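Local coordinates for protein amidohydrolase (Staphylococcus aureus, PDB 3NUR) that probably hydrolyses carbon–nitrogen bonds other than peptide bonds, as a metal-dependent TIM-barrel enzyme of the amidohydrolase family, at residues 23-28 with 89-94. Sequence-based numbering, arbitrary orientation.
With CA (calcium ion), chain B.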
ATOM      1  N   LYS A  23      15.189  -3.488  15.342  1.00 21.92           N
ATOM      2  CA  LYS A  23      13.832  -2.954  15.236  1.00 20.99           C
ATOM      3  C   LYS A  23      13.423  -2.608  13.814  1.00 22.04           C
ATOM      4  O   LYS A  23      14.270  -2.300  12.975  1.00 21.45           O
ATOM      5  CB  LYS A  23      13.595  -1.773  16.186  1.00 24.47           C
ATOM      6  CG  LYS A  23      13.805  -2.091  17.662  1.00 45.34           C
ATOM      7  CD  LYS A  23      12.669  -2.915  18.276  1.00 58.26           C
ATOM      8  CE  LYS A  23      13.031  -3.394  19.659  1.00 71.11           C
ATOM      9  NZ  LYS A  23      13.288  -2.266  20.592  1.00 83.60           N
ATOM     10  N   SER A  24      12.115  -2.696  13.541  1.00 14.63           N
ATOM     11  CA  SER A  24      11.608  -2.459  12.202  1.00 12.00           C
ATOM     12  C   SER A  24      10.584  -1.364  12.119  1.00 13.69           C
ATOM     13  O   SER A  24       9.975  -0.985  13.131  1.00 13.37           O
ATOM     14  CB  SER A  24      11.013  -3.748  11.633  1.00 14.61           C
ATOM     15  OG  SER A  24       9.854  -4.149  12.353  1.00 13.61           O
ATOM     16  N   ILE A  25      10.393  -0.865  10.897  1.00  8.36           N
ATOM     17  CA  ILE A  25       9.321   0.064  10.517  1.00  9.08           C
ATOM     18  C   ILE A  25       8.434  -0.824   9.608  1.00 12.59           C
ATOM     19  O   ILE A  25       8.943  -1.392   8.634  1.00 11.34           O
ATOM     20  CB  ILE A  25       9.813   1.331   9.772  1.00 12.26           C
ATOM     21  CG1 ILE A  25      10.796   2.171  10.628  1.00 12.19           C
ATOM     22  CG2 ILE A  25       8.606   2.202   9.334  1.00 13.57           C
ATOM     23  CD1 ILE A  25      11.600   3.262   9.793  1.00 19.23           C
ATOM     24  N   THR A  26       7.139  -0.967   9.929  1.00  8.20           N
ATOM     25  CA  THR A  26       6.229  -1.812   9.133  1.00  8.11           C
ATOM     26  C   THR A  26       5.245  -0.908   8.355  1.00 11.78           C
ATOM     27  O   THR A  26       4.690   0.054   8.919  1.00 11.41           O
ATOM     28  CB  THR A  26       5.613  -2.944   9.956  1.00 15.06           C
ATOM     29  OG1 THR A  26       4.981  -2.389  11.097  1.00 13.69           O
ATOM     30  CG2 THR A  26       6.641  -4.020  10.396  1.00 11.43           C
ATOM     31  N   PHE A  27       5.055  -1.202   7.060  1.00  8.20           N
ATOM     32  CA  PHE A  27       4.342  -0.306   6.148  1.00  8.25           C
ATOM     33  C   PHE A  27       2.884  -0.575   5.773  1.00 12.10           C
ATOM     34  O   PHE A  27       2.250   0.294   5.157  1.00 12.16           O
ATOM     35  CB  PHE A  27       5.198  -0.086   4.900  1.00  9.37           C
ATOM     36  CG  PHE A  27       6.306   0.917   5.094  1.00  9.03           C
ATOM     37  CD1 PHE A  27       6.152   2.236   4.671  1.00 10.15           C
ATOM     38  CD2 PHE A  27       7.515   0.541   5.681  1.00  9.71           C
ATOM     39  CE1 PHE A  27       7.175   3.172   4.855  1.00  8.99           C
ATOM     40  CE2 PHE A  27       8.552   1.470   5.836  1.00 10.40           C
ATOM     41  CZ  PHE A  27       8.374   2.776   5.418  1.00  7.90           C
ATOM     42  N   GLU A  28       2.362  -1.774   6.077  1.00  8.96           N
ATOM     43  CA  GLU A  28       0.978  -2.085   5.700  1.00  8.42           C
ATOM     44  C   GLU A  28       0.271  -2.566   6.935  1.00 12.64           C
ATOM     45  O   GLU A  28       0.132  -3.760   7.141  1.00 12.63           O
ATOM     46  CB  GLU A  28       0.938  -3.126   4.552  1.00  9.86           C
ATOM     47  CG  GLU A  28      -0.415  -3.169   3.848  1.00 12.73           C
ATOM     48  CD  GLU A  28      -0.551  -4.344   2.899  1.00 17.83           C
ATOM     49  OE1 GLU A  28      -1.469  -5.168   3.110  1.00 13.92           O
ATOM     50  OE2 GLU A  28       0.286  -4.470   1.973  1.00 11.26           O
ATOM     51  N   ILE A  89       7.979   0.956  14.689  1.00 10.53           N
ATOM     52  CA  ILE A  89       6.925   1.795  14.125  1.00 10.11           C
ATOM     53  C   ILE A  89       5.983   1.038  13.218  1.00 14.60           C
ATOM     54  O   ILE A  89       6.433   0.282  12.344  1.00 13.85           O
ATOM     55  CB  ILE A  89       7.567   2.988  13.341  1.00 13.43           C
ATOM     56  CG1 ILE A  89       8.412   3.908  14.255  1.00 13.94           C
ATOM     57  CG2 ILE A  89       6.543   3.775  12.496  1.00 14.69           C
ATOM     58  CD1 ILE A  89       9.258   4.894  13.515  1.00 18.41           C
ATOM     59  N   GLN A  90       4.669   1.326  13.361  1.00 10.88           N
ATOM     60  CA  GLN A  90       3.689   0.883  12.399  1.00  9.66           C
ATOM     61  C   GLN A  90       3.275   2.151  11.641  1.00 11.33           C
ATOM     62  O   GLN A  90       2.986   3.185  12.267  1.00 10.17           O
ATOM     63  CB  GLN A  90       2.445   0.249  13.046  1.00 10.47           C
ATOM     64  CG  GLN A  90       2.632  -1.210  13.389  1.00 15.00           C
ATOM     65  CD  GLN A  90       1.334  -1.893  13.789  1.00 19.37           C
ATOM     66  OE1 GLN A  90       1.258  -3.129  13.923  1.00 16.33           O
ATOM     67  NE2 GLN A  90       0.265  -1.129  13.928  1.00  9.56           N
ATOM     68  N   VAL A  91       3.241   2.062  10.317  1.00  8.28           N
ATOM     69  CA  VAL A  91       2.740   3.136   9.440  1.00  8.97           C
ATOM     70  C   VAL A  91       1.265   2.748   9.271  1.00 12.87           C
ATOM     71  O   VAL A  91       0.954   1.670   8.733  1.00 12.28           O
ATOM     72  CB  VAL A  91       3.498   3.259   8.090  1.00 13.33           C
ATOM     73  CG1 VAL A  91       2.944   4.417   7.279  1.00 13.91           C
ATOM     74  CG2 VAL A  91       5.004   3.434   8.298  1.00 11.85           C
ATOM     75  N   LEU A  92       0.358   3.561   9.841  1.00  8.93           N
ATOM     76  CA  LEU A  92      -1.054   3.199   9.910  1.00  9.21           C
ATOM     77  C   LEU A  92      -1.911   3.713   8.741  1.00 12.09           C
ATOM     78  O   LEU A  92      -1.793   4.876   8.347  1.00 12.70           O
ATOM     79  CB  LEU A  92      -1.658   3.662  11.265  1.00  8.72           C
ATOM     80  CG  LEU A  92      -1.124   3.001  12.551  1.00 12.36           C
ATOM     81  CD1 LEU A  92      -1.782   3.612  13.802  1.00 11.57           C
ATOM     82  CD2 LEU A  92      -1.384   1.523  12.551  1.00 13.82           C
ATOM     83  N   SER A  93      -2.773   2.823   8.203  1.00  9.10           N
ATOM     84  CA  SER A  93      -3.696   3.115   7.100  1.00  9.07           C
ATOM     85  C   SER A  93      -5.063   2.494   7.366  1.00 10.62           C
ATOM     86  O   SER A  93      -5.126   1.509   8.082  1.00 10.26           O
ATOM     87  CB  SER A  93      -3.147   2.540   5.808  1.00 12.25           C
ATOM     88  OG  SER A  93      -2.961   1.137   5.930  1.00 17.57           O
ATOM     89  N   TYR A  94      -6.156   3.053   6.797  1.00  8.80           N
ATOM     90  CA  TYR A  94      -7.493   2.497   7.004  1.00  8.64           C
ATOM     91  C   TYR A  94      -7.609   1.097   6.388  1.00 14.05           C
ATOM     92  O   TYR A  94      -7.099   0.867   5.290  1.00 16.42           O
ATOM     93  CB  TYR A  94      -8.590   3.432   6.465  1.00  9.73           C
ATOM     94  CG  TYR A  94      -9.871   3.320   7.261  1.00 10.24           C
ATOM     95  CD1 TYR A  94     -10.173   4.234   8.268  1.00 12.08           C
ATOM     96  CD2 TYR A  94     -10.774   2.281   7.024  1.00 10.08           C
ATOM     97  CE1 TYR A  94     -11.332   4.102   9.043  1.00 11.24           C
ATOM     98  CE2 TYR A  94     -11.944   2.154   7.772  1.00  9.32           C
ATOM     99  CZ  TYR A  94     -12.211   3.060   8.790  1.00 12.90           C
ATOM    100  OH  TYR A  94     -13.364   2.934   9.522  1.00 15.04           O
TER
HETATM  101 CA    CA B 358      -3.481  -5.094   3.866  1.00  6.43          CA
HETATM  102  O   HOH W   1      -0.182   1.135   6.377  1.00 11.68           O
HETATM  103  O   HOH W   2      -3.560  -6.969   2.753  1.00 15.38           O
HETATM  104  O   HOH W   3      -5.684  -5.520   4.115  1.00 19.12           O
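T26 is gripped through its backbone from both ends by the neighbouring parallel strand: its N donates to I89 O at 2.8 Å, and its O accepts from V91 N at 2.8 Å. I89 N adds a longer bond of 3.2 Å to S24 O, so the two strands, 14° from parallel, are stitched alternately. The CA of I25 also approaches I89 O in a C-H...O contact.

Apolar side chains cover one face of the pair. I25 and I89 run alongside each other; in both, chi1 near -60° sets CG1 beside the backbone N and leaves CG2 anti to it, and the two CG2 methyls meet at 4.1 Å. V91 CG2 sits 3.9 Å from I25 CG2 and also lies over one face of the F27 ring, toward its rim, in a CH-pi contact, 4.2 Å from the centroid. Helix 336-351 packs on I25 and F27. On the opposite face, T26 OG1 rests against the CG methylene of Q90.

Past F27, where the chain bends away from the neighbouring strand, water takes over from direct pairing, linking F27 O, V91 O and S93 OG. E28 then extends its side chain to bind the calcium ion through OE1, alongside H30, H192 and D316; S291 holds OE2. Parallel barrel strands, the first of which carries metal ligands two residues apart (E28 and H30) near its C-terminal end, are characteristic of the amidohydrolase TIM barrel.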